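Local coordinates for methyltransferase (Streptococcus mutans, PDB 3LDF), which is probably an S-adenosyl-L-methionine-dependent methyltransferase that may bind and act on RNA, at residues Val119-Tyr124 / His164-Glu169; Gly194-Gln199 / Phe220-Ala225; Thr238-Leu243 / His265-Met270; Ser330-Asn335 / Asn376-Phe381. All coordinates share one frame; numbering follows the deposited sequence.

Interaction 1 (Val119-Tyr124 / His164-Glu169); sequences VLFSWY and HLYGQE
Phe-121 and Leu-165 meet most closely, ring atom CD2 of the phenylalanine lying 3.4 Å from methyl CD2 of the leucine, with the two side chains crossing at about a right angle. Leu-165 sends its CG anti to the backbone N (chi1 179°), which extends the branch far enough for the same methyl to graze the edge of the Trp-123 indole, where Leu-165 CD2 and Trp-123 CZ2 are 4.5 Å apart. Tyr-166 adds a second, looser approach: its CE2 stands 4.0 Å from Phe-121 CE2, and its OH reaches Val-119 CG2 at 3.7 Å. Bulky, largely apolar side chains suit this place because the contact is buried and made of van der Waals packing, with no hydrogen bond crossing it.

Further out, Phe-121 CB sits over one face of the Trp-123 ring, toward its rim, while the indole NE1 is hydrogen-bonded to Glu-151. On the other segment His-164 NE2 donates to Gly-167 O (3.0 Å), with the acceptor in the imidazole plane, and so ties the chain across its corner. Gly-167 suits this turn because its phi is positive.

The backbones of 119-124 and 164-169 never pair: strand 148-153 runs between them, and a classic beta bulge turns both Leu-165 and Tyr-166 opposite its small Ala-149. Helix 132-142 packs against this side of the sheet, Phe-139 meeting Phe-121 edge-to-face and Arg-140 making a cation-pi contact with Tyr-166, while strand 162-165 forms one outer strand of the sheet.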
# COMPACT_ATOMS: atom_id res chain seq x y z
N VAL A 119 -12.66 -7.61 -9.24
CA VAL A 119 -12.24 -6.30 -8.75
C VAL A 119 -12.49 -6.13 -7.25
O VAL A 119 -13.44 -6.75 -6.67
CB VAL A 119 -12.90 -5.10 -9.53
CG1 VAL A 119 -12.38 -5.08 -10.91
CG2 VAL A 119 -14.37 -5.20 -9.60
N LEU A 120 -11.68 -5.26 -6.63
CA LEU A 120 -11.88 -4.88 -5.19
C LEU A 120 -11.90 -3.37 -4.97
O LEU A 120 -10.93 -2.68 -5.31
CB LEU A 120 -10.73 -5.44 -4.32
CG LEU A 120 -10.74 -5.23 -2.80
CD1 LEU A 120 -11.79 -6.15 -2.17
CD2 LEU A 120 -9.27 -5.52 -2.13
N PHE A 121 -12.95 -2.91 -4.31
CA PHE A 121 -13.19 -1.50 -3.99
C PHE A 121 -12.93 -1.34 -2.49
O PHE A 121 -13.32 -2.18 -1.71
CB PHE A 121 -14.71 -1.09 -4.20
CG PHE A 121 -15.20 -1.10 -5.65
CD1 PHE A 121 -15.33 0.09 -6.37
CD2 PHE A 121 -15.63 -2.28 -6.26
CE1 PHE A 121 -15.79 0.07 -7.69
CE2 PHE A 121 -16.11 -2.30 -7.57
CZ PHE A 121 -16.19 -1.12 -8.30
N SER A 122 -12.35 -0.21 -2.12
CA SER A 122 -12.15 0.12 -0.72
C SER A 122 -12.68 1.54 -0.53
O SER A 122 -12.38 2.47 -1.33
CB SER A 122 -10.68 0.09 -0.33
OG SER A 122 -9.98 -1.07 -0.79
N TRP A 123 -13.50 1.66 0.53
CA TRP A 123 -14.20 2.90 0.91
C TRP A 123 -13.44 3.51 2.10
O TRP A 123 -13.35 2.85 3.18
CB TRP A 123 -15.68 2.59 1.29
CG TRP A 123 -16.37 1.69 0.23
CD1 TRP A 123 -16.91 0.40 0.43
CD2 TRP A 123 -16.53 1.98 -1.19
NE1 TRP A 123 -17.40 -0.09 -0.79
CE2 TRP A 123 -17.18 0.85 -1.78
CE3 TRP A 123 -16.21 3.10 -2.00
CZ2 TRP A 123 -17.52 0.81 -3.15
CZ3 TRP A 123 -16.55 3.06 -3.38
CH2 TRP A 123 -17.17 1.91 -3.94
N TYR A 124 -12.91 4.73 1.97
CA TYR A 124 -12.14 5.30 3.11
C TYR A 124 -12.93 6.34 3.99
O TYR A 124 -12.36 6.95 4.90
CB TYR A 124 -10.82 5.89 2.65
CG TYR A 124 -9.76 4.84 2.25
CD1 TYR A 124 -8.69 4.55 3.09
CD2 TYR A 124 -9.85 4.17 1.03
CE1 TYR A 124 -7.70 3.62 2.70
CE2 TYR A 124 -8.91 3.23 0.65
CZ TYR A 124 -7.82 2.96 1.47
OH TYR A 124 -6.86 2.01 1.07
N HIS A 164 -18.89 -9.46 -0.29
CA HIS A 164 -19.11 -9.62 -1.72
C HIS A 164 -19.93 -8.41 -2.16
O HIS A 164 -20.88 -8.03 -1.47
CB HIS A 164 -19.90 -10.94 -2.00
CG HIS A 164 -20.23 -11.17 -3.44
ND1 HIS A 164 -19.28 -11.20 -4.43
CD2 HIS A 164 -21.40 -11.41 -4.06
CE1 HIS A 164 -19.85 -11.42 -5.60
NE2 HIS A 164 -21.14 -11.57 -5.40
N LEU A 165 -19.55 -7.80 -3.29
CA LEU A 165 -20.27 -6.63 -3.80
C LEU A 165 -21.23 -6.84 -5.01
O LEU A 165 -22.36 -6.39 -4.96
CB LEU A 165 -19.30 -5.46 -4.07
CG LEU A 165 -19.83 -4.14 -4.63
CD1 LEU A 165 -20.87 -3.51 -3.70
CD2 LEU A 165 -18.59 -3.22 -4.82
N TYR A 166 -20.77 -7.45 -6.11
CA TYR A 166 -21.68 -7.80 -7.24
C TYR A 166 -21.14 -8.95 -8.11
O TYR A 166 -19.94 -9.20 -8.09
CB TYR A 166 -21.97 -6.56 -8.13
CG TYR A 166 -20.77 -5.99 -8.91
CD1 TYR A 166 -20.19 -6.70 -9.99
CD2 TYR A 166 -20.24 -4.72 -8.60
CE1 TYR A 166 -19.16 -6.17 -10.75
CE2 TYR A 166 -19.19 -4.18 -9.36
CZ TYR A 166 -18.66 -4.91 -10.43
OH TYR A 166 -17.61 -4.40 -11.17
N GLY A 167 -21.99 -9.59 -8.88
CA GLY A 167 -21.59 -10.56 -9.90
C GLY A 167 -21.30 -11.91 -9.29
O GLY A 167 -21.88 -12.25 -8.26
N GLN A 168 -20.43 -12.70 -9.95
CA GLN A 168 -20.07 -14.04 -9.48
C GLN A 168 -19.23 -13.92 -8.21
O GLN A 168 -18.61 -12.87 -7.94
CB GLN A 168 -19.22 -14.78 -10.51
CG GLN A 168 -20.04 -15.53 -11.50
CD GLN A 168 -19.31 -15.80 -12.80
OE1 GLN A 168 -18.24 -16.42 -12.82
NE2 GLN A 168 -19.90 -15.32 -13.90
N GLU A 169 -19.26 -15.01 -7.43
CA GLU A 169 -18.35 -15.21 -6.32
C GLU A 169 -17.04 -15.75 -6.83
O GLU A 169 -16.99 -16.61 -7.75
CB GLU A 169 -18.93 -16.18 -5.28
CG GLU A 169 -20.10 -15.54 -4.47
CD GLU A 169 -20.61 -16.47 -3.39
OE1 GLU A 169 -19.93 -17.49 -3.06
OE2 GLU A 169 -21.69 -16.19 -2.86

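Interaction 2 (Gly194-Gln199 / Phe220-Ala225); sequences GIFLDQ and FSYTAA. With SAH (S-adenosyl-L-homocysteine), chain B.
Gly-194 is gripped by two consecutive side chains, Tyr-222 and Thr-223. Thr-223 OG1 donates to Gly-194 O at 2.7 Å, the hydroxyl tilted 24° from the carbonyl plane, while the phenol OH of Tyr-222 accepts a weak, bent bond from Gly-194 N (3.1 Å). Carbon packing completes this tight, buried half: Tyr-222 CE2 comes within 3.6 Å of Gly-194 CA, and Thr-223 CG2 lies over the centre of the tyrosine ring, 3.6 Å above its plane. Glycine suits the place because its phi of 101° would press a side chain against the preceding carbonyl.

The other half is looser. Partly exposed Phe-196 brings CE2 only to 4.2 Å from Tyr-222 CD2, yet the same CE2 lies 3.7 Å from CB of S-adenosyl-L-homocysteine (SAH). Tyr-222 holds its CG anti to the backbone N (chi1 -178°), and this brings the ring alongside the ligand, whose carboxylate atom OXT meets it at the edge.

Backbone atoms of 220-225 serve the ligand too: Phe-220 O accepts a bond from the SAH amino N (3.1 Å), and Tyr-222 N bonds to Asp-242, which holds the ribose. A loop that follows strand 215-219, leads into helix 225-232 and receives the amino-acid end of SAH is the loop after the first strand of a Rossmann-like methyltransferase sheet, here closed over by segment 194-199.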
# COMPACT_ATOMS: atom_id res chain seq x y z
N GLY A 194 -3.55 -11.17 0.93
CA GLY A 194 -2.46 -12.07 0.67
C GLY A 194 -1.22 -11.43 0.03
O GLY A 194 -0.12 -12.04 -0.04
N ILE A 195 -1.39 -10.20 -0.41
CA ILE A 195 -0.33 -9.48 -1.10
C ILE A 195 -0.65 -7.96 -1.03
O ILE A 195 -1.82 -7.56 -1.11
CB ILE A 195 -0.22 -9.97 -2.60
CG1 ILE A 195 1.06 -9.42 -3.25
CG2 ILE A 195 -1.39 -9.50 -3.46
CD1 ILE A 195 1.50 -10.25 -4.45
N PHE A 196 0.39 -7.14 -0.86
CA PHE A 196 0.42 -5.73 -1.12
C PHE A 196 1.01 -5.52 -2.48
O PHE A 196 2.26 -5.65 -2.69
CB PHE A 196 1.28 -5.00 -0.03
CG PHE A 196 0.62 -5.02 1.34
CD1 PHE A 196 -0.25 -3.98 1.71
CD2 PHE A 196 0.76 -6.15 2.19
CE1 PHE A 196 -0.94 -4.03 2.97
CE2 PHE A 196 0.12 -6.21 3.39
CZ PHE A 196 -0.76 -5.14 3.80
N LEU A 197 0.14 -5.15 -3.41
CA LEU A 197 0.49 -4.95 -4.79
C LEU A 197 1.48 -3.85 -4.98
O LEU A 197 2.17 -3.81 -6.02
CB LEU A 197 -0.76 -4.63 -5.63
CG LEU A 197 -1.83 -5.73 -5.65
CD1 LEU A 197 -3.17 -5.25 -6.23
CD2 LEU A 197 -1.36 -7.11 -6.27
N ASP A 198 1.54 -2.92 -4.01
CA ASP A 198 2.37 -1.71 -4.18
C ASP A 198 3.88 -1.98 -4.14
O ASP A 198 4.68 -1.11 -4.50
CB ASP A 198 1.94 -0.55 -3.29
CG ASP A 198 2.35 -0.69 -1.81
OD1 ASP A 198 2.72 -1.78 -1.31
OD2 ASP A 198 2.26 0.34 -1.10
N GLN A 199 4.24 -3.21 -3.81
CA GLN A 199 5.64 -3.65 -3.74
C GLN A 199 6.03 -4.47 -4.97
O GLN A 199 7.13 -5.08 -5.02
CB GLN A 199 5.89 -4.41 -2.41
CG GLN A 199 5.98 -3.34 -1.25
CD GLN A 199 5.66 -3.95 0.08
OE1 GLN A 199 4.88 -4.89 0.15
NE2 GLN A 199 6.34 -3.50 1.13
N PHE A 220 8.60 -9.83 9.32
CA PHE A 220 7.14 -9.50 9.21
C PHE A 220 6.65 -9.97 7.86
O PHE A 220 6.07 -9.17 7.13
CB PHE A 220 6.86 -7.98 9.38
CG PHE A 220 7.57 -7.36 10.60
CD1 PHE A 220 6.85 -7.18 11.83
CD2 PHE A 220 8.90 -6.95 10.54
CE1 PHE A 220 7.45 -6.57 12.95
CE2 PHE A 220 9.53 -6.32 11.67
CZ PHE A 220 8.80 -6.17 12.88
N SER A 221 6.89 -11.27 7.55
CA SER A 221 6.77 -11.77 6.18
C SER A 221 5.33 -11.80 5.63
O SER A 221 5.14 -11.69 4.40
CB SER A 221 7.43 -13.13 6.04
OG SER A 221 6.94 -14.01 7.03
N TYR A 222 4.32 -11.92 6.53
CA TYR A 222 2.90 -12.03 6.17
C TYR A 222 2.63 -13.37 5.43
O TYR A 222 2.41 -14.42 6.08
CB TYR A 222 2.41 -10.77 5.40
CG TYR A 222 0.94 -10.80 5.03
CD1 TYR A 222 -0.01 -11.34 5.92
CD2 TYR A 222 0.50 -10.34 3.77
CE1 TYR A 222 -1.39 -11.43 5.59
CE2 TYR A 222 -0.90 -10.39 3.43
CZ TYR A 222 -1.81 -10.96 4.35
OH TYR A 222 -3.12 -11.05 4.02
N THR A 223 2.71 -13.36 4.10
CA THR A 223 2.53 -14.62 3.34
C THR A 223 3.81 -14.90 2.51
O THR A 223 3.78 -15.65 1.52
CB THR A 223 1.29 -14.57 2.41
OG1 THR A 223 1.54 -13.62 1.37
CG2 THR A 223 0.02 -14.08 3.15
N ALA A 224 4.91 -14.29 2.93
CA ALA A 224 6.24 -14.56 2.31
C ALA A 224 6.32 -14.21 0.82
O ALA A 224 7.07 -14.81 0.06
CB ALA A 224 6.73 -16.06 2.61
N ALA A 225 5.54 -13.25 0.37
CA ALA A 225 5.60 -12.88 -1.06
C ALA A 225 7.04 -12.41 -1.48
O ALA A 225 7.47 -12.70 -2.63
CB ALA A 225 4.61 -11.79 -1.37
N SAH B . 5.94 -7.39 4.54
CA SAH B . 4.62 -8.08 4.36
CB SAH B . 3.44 -7.14 4.80
CG SAH B . 3.38 -6.94 6.36
SD SAH B . 1.70 -7.05 7.02
C SAH B . 4.59 -8.55 2.94
O SAH B . 5.64 -8.46 2.24
OXT SAH B . 3.52 -8.99 2.46
C5' SAH B . 2.09 -7.02 8.77
C4' SAH B . 2.50 -8.39 9.37
O4' SAH B . 3.35 -8.21 10.51
C3' SAH B . 1.33 -9.26 9.88
O3' SAH B . 1.43 -10.50 9.19
C2' SAH B . 1.59 -9.55 11.35
O2' SAH B . 1.41 -10.95 11.62
C1' SAH B . 3.10 -9.26 11.46
N9 SAH B . 3.63 -8.83 12.80
C8 SAH B . 3.19 -7.79 13.59
N7 SAH B . 3.98 -7.68 14.70
C5 SAH B . 4.94 -8.65 14.61
C6 SAH B . 6.10 -9.09 15.41
N6 SAH B . 6.39 -8.44 16.58
N1 SAH B . 6.86 -10.12 14.94
C2 SAH B . 6.58 -10.78 13.79
N3 SAH B . 5.55 -10.42 13.01
C4 SAH B . 4.70 -9.40 13.36

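Interaction 3 (Thr238-Leu243 / His265-Met270); sequences TTSVDL and HQLVVM. With SAH (S-adenosyl-L-homocysteine), chain B.
Thr-238 and His-265 are joined by a side-chain bond beside a regular parallel strand pair: OG1 and ND1 lie 2.7 Å apart at the edge of the imidazole, and either could be the donor. The threonine hydroxyl sits between its backbone N and carbonyl carbon (chi1 64°), which points it at the ring. A water extends the network, bonding to Thr-238 OG1 and, at 2.8 Å from its oxygen, to Ser-240 OG, and donating to Gln-266 O. Ser-240 OG is also bonded to Ser-227. Threonine and serine suit positions 238 and 240 because their short hydroxyls reach the shared water while their carbons stay buried.

Between them the backbones alternate donors in the parallel pattern, with Ser-240 and Asp-242 giving their N-H to Gln-266 and Val-268, and Gln-266, Val-268 and Met-270 giving theirs in return. The straightest is Gln-266 N to Thr-238 O, with an angle of 175° at the hydrogen. With helix 247-257 the strands make a beta-alpha-beta unit, the second and third strands of a Rossmann-like methyltransferase sheet.

Asp-242 ends the first of these strands with the acidic residue that such folds use for ribose. Its OD1 accepts from SAH O3' at 2.7 Å and its OD2 from O2' at 2.8 Å, so the carboxylate spans both hydroxyls. Ala-244 N bonds to OD2, steadying the group.

On the opposite face of the sheet Val-241 and Val-268 lie side by side, and Thr-239 CG2 touches Val-268 CG2 at 3.8 Å; Thr-239 and Val-241 also touch Tyr-275 of helix 272-281.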
# COMPACT_ATOMS: atom_id res chain seq x y z
N THR A 238 15.87 -19.01 1.73
CA THR A 238 15.11 -17.93 2.38
C THR A 238 14.55 -18.35 3.76
O THR A 238 14.23 -19.50 4.00
CB THR A 238 13.93 -17.41 1.50
OG1 THR A 238 12.97 -18.46 1.32
CG2 THR A 238 14.43 -16.94 0.07
N THR A 239 14.41 -17.38 4.65
CA THR A 239 13.76 -17.59 5.99
C THR A 239 12.76 -16.48 6.19
O THR A 239 13.14 -15.31 6.11
CB THR A 239 14.77 -17.56 7.16
OG1 THR A 239 15.61 -18.66 6.99
CG2 THR A 239 14.07 -17.73 8.56
N SER A 240 11.50 -16.86 6.48
CA SER A 240 10.37 -15.95 6.50
C SER A 240 9.77 -16.00 7.89
O SER A 240 9.24 -17.04 8.28
CB SER A 240 9.28 -16.35 5.46
OG SER A 240 9.81 -16.47 4.12
N VAL A 241 9.82 -14.87 8.61
CA VAL A 241 9.40 -14.81 10.03
C VAL A 241 8.15 -13.92 10.24
O VAL A 241 8.18 -12.72 9.95
CB VAL A 241 10.52 -14.19 10.91
CG1 VAL A 241 10.15 -14.27 12.39
CG2 VAL A 241 11.82 -14.93 10.65
N ASP A 242 7.08 -14.51 10.78
CA ASP A 242 5.85 -13.74 11.06
C ASP A 242 5.22 -14.22 12.33
O ASP A 242 5.31 -15.40 12.70
CB ASP A 242 4.86 -13.87 9.88
CG ASP A 242 3.74 -12.87 9.96
OD1 ASP A 242 3.85 -11.78 9.35
OD2 ASP A 242 2.76 -13.16 10.67
N LEU A 243 4.60 -13.30 13.04
CA LEU A 243 4.04 -13.64 14.35
C LEU A 243 2.82 -14.56 14.18
O LEU A 243 2.53 -15.32 15.05
CB LEU A 243 3.64 -12.36 15.08
CG LEU A 243 3.17 -12.50 16.51
CD1 LEU A 243 4.29 -13.02 17.46
CD2 LEU A 243 2.60 -11.14 16.98
N HIS A 265 13.90 -23.42 1.90
CA HIS A 265 13.04 -22.32 2.25
C HIS A 265 12.34 -22.68 3.54
O HIS A 265 11.65 -23.66 3.60
CB HIS A 265 12.08 -22.00 1.10
CG HIS A 265 12.81 -21.72 -0.17
ND1 HIS A 265 13.55 -20.56 -0.34
CD2 HIS A 265 13.04 -22.48 -1.27
CE1 HIS A 265 14.15 -20.60 -1.52
NE2 HIS A 265 13.85 -21.76 -2.11
N GLN A 266 12.61 -21.90 4.57
CA GLN A 266 12.11 -22.17 5.91
C GLN A 266 11.06 -21.11 6.27
O GLN A 266 11.23 -19.90 5.99
CB GLN A 266 13.25 -22.15 6.94
CG GLN A 266 14.23 -23.35 6.96
CD GLN A 266 15.00 -23.66 5.63
OE1 GLN A 266 15.68 -22.78 5.05
NE2 GLN A 266 14.95 -24.94 5.18
N LEU A 267 9.96 -21.57 6.87
CA LEU A 267 8.88 -20.67 7.32
C LEU A 267 8.89 -20.69 8.82
O LEU A 267 8.89 -21.77 9.44
CB LEU A 267 7.53 -21.20 6.83
CG LEU A 267 7.32 -21.28 5.31
CD1 LEU A 267 5.84 -21.74 4.96
CD2 LEU A 267 7.66 -19.92 4.60
N VAL A 268 8.91 -19.52 9.43
CA VAL A 268 9.04 -19.44 10.90
C VAL A 268 7.88 -18.58 11.47
O VAL A 268 7.58 -17.47 10.94
CB VAL A 268 10.43 -18.84 11.29
CG1 VAL A 268 10.52 -18.56 12.80
CG2 VAL A 268 11.62 -19.72 10.73
N VAL A 269 7.27 -19.09 12.55
CA VAL A 269 6.16 -18.39 13.25
C VAL A 269 6.72 -18.02 14.62
O VAL A 269 7.05 -18.92 15.42
CB VAL A 269 4.86 -19.26 13.36
CG1 VAL A 269 3.76 -18.52 14.15
CG2 VAL A 269 4.37 -19.63 12.01
N MET A 270 6.87 -16.70 14.83
CA MET A 270 7.68 -16.07 15.90
C MET A 270 7.63 -14.55 15.87
O MET A 270 7.60 -13.94 14.80
CB MET A 270 9.16 -16.46 15.79
CG MET A 270 9.91 -16.32 17.12
SD MET A 270 11.64 -16.90 17.21
CE MET A 270 11.39 -18.59 16.75
N SAH B . 5.94 -7.39 4.54
CA SAH B . 4.62 -8.08 4.36
CB SAH B . 3.44 -7.14 4.80
CG SAH B . 3.38 -6.94 6.36
SD SAH B . 1.70 -7.05 7.02
C SAH B . 4.59 -8.55 2.94
O SAH B . 5.64 -8.46 2.24
OXT SAH B . 3.52 -8.99 2.46
C5' SAH B . 2.09 -7.02 8.77
C4' SAH B . 2.50 -8.39 9.37
O4' SAH B . 3.35 -8.21 10.51
C3' SAH B . 1.33 -9.26 9.88
O3' SAH B . 1.43 -10.50 9.19
C2' SAH B . 1.59 -9.55 11.35
O2' SAH B . 1.41 -10.95 11.62
C1' SAH B . 3.10 -9.26 11.46
N9 SAH B . 3.63 -8.83 12.80
C8 SAH B . 3.19 -7.79 13.59
N7 SAH B . 3.98 -7.68 14.70
C5 SAH B . 4.94 -8.65 14.61
C6 SAH B . 6.10 -9.09 15.41
N6 SAH B . 6.39 -8.44 16.58
N1 SAH B . 6.86 -10.12 14.94
C2 SAH B . 6.58 -10.78 13.79
N3 SAH B . 5.55 -10.42 13.01
C4 SAH B . 4.70 -9.40 13.36
O HOH W 1 10.98 -18.88 3.47
O HOH W 2 16.96 -20.33 4.96

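Interaction 4 (Ser330-Asn335 / Asn376-Phe381); sequences STNAAN and NYLKVF
Lys-379 leaves its strand beside Thr-331, the two side chains lying next to each other and pointing the same way. Its CB is 4.1 Å from Thr-331 CG2; CG then bends the chain (chi2 97°), and CD comes to 3.7 Å from the same methyl. CE passes 3.9 Å from Ala-333 O, and the tip, NZ, donates to Tyr-377 O at 2.8 Å from above that carbonyl's plane. Met-336 O is a further acceptor, and a water at 3.1 Å from NZ donates in turn to Ala-334 O. A lysine suits this buried place because its long methylene chain packs on the threonine while its amino group gathers the carbonyls of two converging loops, whose partial negative charge would be expected to favour a charged ammonium.

Two backbone bonds underlie it, Thr-331 N to Lys-379 O and Lys-379 N to Thr-331 O, both 2.9 Å. Thr-331 OG1 accepts from Ala-333 N, an ST turn just where the first strand ends; threonine thus offers a methyl to the lysine and a hydroxyl to the turn. On the other face Ser-330 OG, bonded to Asp-292, meets Val-380 CG2 at 3.6 Å. Beyond the strands, Ala-334 CB rests on Tyr-377 CB.

Strand 379-384 runs antiparallel between 325-331 and 355-360. Such a reversed last strand, inserted beside the fifth, is the hallmark of the seven-stranded Rossmann-like methyltransferase sheet, with order 3-2-1-4-5-7-6.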
# COMPACT_ATOMS: atom_id res chain seq x y z
N SER A 330 11.74 -1.21 4.31
CA SER A 330 10.47 -0.78 3.72
C SER A 330 9.53 -0.30 4.84
O SER A 330 9.62 -0.82 5.95
CB SER A 330 9.85 -1.99 3.04
OG SER A 330 8.54 -1.70 2.57
N THR A 331 8.67 0.70 4.55
CA THR A 331 7.50 1.10 5.38
C THR A 331 6.39 1.57 4.41
O THR A 331 6.71 2.14 3.34
CB THR A 331 7.82 2.26 6.44
OG1 THR A 331 6.66 2.59 7.21
CG2 THR A 331 8.27 3.57 5.78
N ASN A 332 5.14 1.27 4.79
CA ASN A 332 3.94 1.82 4.08
C ASN A 332 3.25 2.92 4.96
O ASN A 332 2.09 3.34 4.70
CB ASN A 332 2.91 0.71 3.68
CG ASN A 332 3.12 0.12 2.24
OD1 ASN A 332 3.22 0.85 1.26
ND2 ASN A 332 3.11 -1.22 2.12
N ALA A 333 3.93 3.40 6.00
CA ALA A 333 3.29 4.40 6.91
C ALA A 333 3.17 5.78 6.26
O ALA A 333 4.19 6.36 5.88
CB ALA A 333 4.03 4.52 8.25
N ALA A 334 1.95 6.29 6.13
CA ALA A 334 1.67 7.64 5.63
C ALA A 334 2.21 8.76 6.54
O ALA A 334 2.52 9.87 6.07
CB ALA A 334 0.14 7.81 5.43
N ASN A 335 2.32 8.44 7.83
CA ASN A 335 2.66 9.43 8.88
C ASN A 335 4.16 9.61 9.13
O ASN A 335 4.56 10.42 9.95
CB ASN A 335 1.92 9.09 10.18
CG ASN A 335 0.44 8.78 9.94
OD1 ASN A 335 0.10 7.85 9.19
ND2 ASN A 335 -0.43 9.58 10.55
N ASN A 376 2.56 9.90 -1.27
CA ASN A 376 3.45 8.86 -1.74
C ASN A 376 3.92 8.05 -0.52
O ASN A 376 5.05 8.27 -0.02
CB ASN A 376 4.63 9.43 -2.59
CG ASN A 376 5.30 8.33 -3.47
OD1 ASN A 376 5.09 7.15 -3.23
ND2 ASN A 376 6.10 8.73 -4.48
N TYR A 377 3.09 7.15 -0.01
CA TYR A 377 3.29 6.67 1.37
C TYR A 377 4.31 5.51 1.49
O TYR A 377 4.76 5.23 2.58
CB TYR A 377 1.94 6.33 2.04
CG TYR A 377 1.14 5.26 1.28
CD1 TYR A 377 1.49 3.89 1.37
CD2 TYR A 377 0.06 5.62 0.45
CE1 TYR A 377 0.77 2.90 0.66
CE2 TYR A 377 -0.65 4.62 -0.27
CZ TYR A 377 -0.27 3.27 -0.17
OH TYR A 377 -0.99 2.28 -0.86
N LEU A 378 4.66 4.86 0.37
CA LEU A 378 5.57 3.73 0.38
C LEU A 378 6.98 4.28 0.34
O LEU A 378 7.25 5.11 -0.48
CB LEU A 378 5.33 2.79 -0.84
CG LEU A 378 6.35 1.67 -0.97
CD1 LEU A 378 6.30 0.70 0.23
CD2 LEU A 378 6.01 0.85 -2.25
N LYS A 379 7.86 3.82 1.23
CA LYS A 379 9.31 4.15 1.17
C LYS A 379 10.09 2.85 1.32
O LYS A 379 9.89 2.10 2.29
CB LYS A 379 9.73 5.12 2.28
CG LYS A 379 8.97 6.44 2.34
CD LYS A 379 7.84 6.36 3.34
CE LYS A 379 6.87 7.56 3.25
NZ LYS A 379 5.65 7.41 4.10
N VAL A 380 10.96 2.56 0.37
CA VAL A 380 11.81 1.39 0.45
C VAL A 380 13.28 1.80 0.18
O VAL A 380 13.66 2.10 -0.96
CB VAL A 380 11.37 0.27 -0.55
CG1 VAL A 380 12.25 -1.01 -0.40
CG2 VAL A 380 9.79 -0.13 -0.39
N PHE A 381 14.10 1.80 1.23
CA PHE A 381 15.54 2.00 1.09
C PHE A 381 16.37 0.66 0.93
O PHE A 381 16.15 -0.32 1.68
CB PHE A 381 16.08 2.79 2.29
CG PHE A 381 15.80 4.30 2.26
CD1 PHE A 381 16.40 5.11 1.30
CD2 PHE A 381 14.94 4.90 3.20
CE1 PHE A 381 16.18 6.50 1.30
CE2 PHE A 381 14.73 6.25 3.21
CZ PHE A 381 15.35 7.06 2.25
O HOH W 3 3.50 9.54 3.32

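From the N terminus the four contacts come in series, and none nests within or crosses another. Interaction 1 closes a loop rich in helix within the five-stranded sheet of 96-101 to 162-165 and touches none of the others. Interaction 2 closes a short loop made mainly of helix 200-210 and strand 215-219. Interaction 3 closes the crossover through helix 247-257, and interaction 4 the excursion through helix 338-349 and strand 355-360. Interactions 2 and 3 touch directly and share SAH. Segment 194-199 reaches interaction 4 through a weak Gln-199 to Ser-330 bond and by Asp-198 packing on Tyr-377 and Leu-378. Interactions 3 and 4 lie in one sheet, their centres about 23 Å apart.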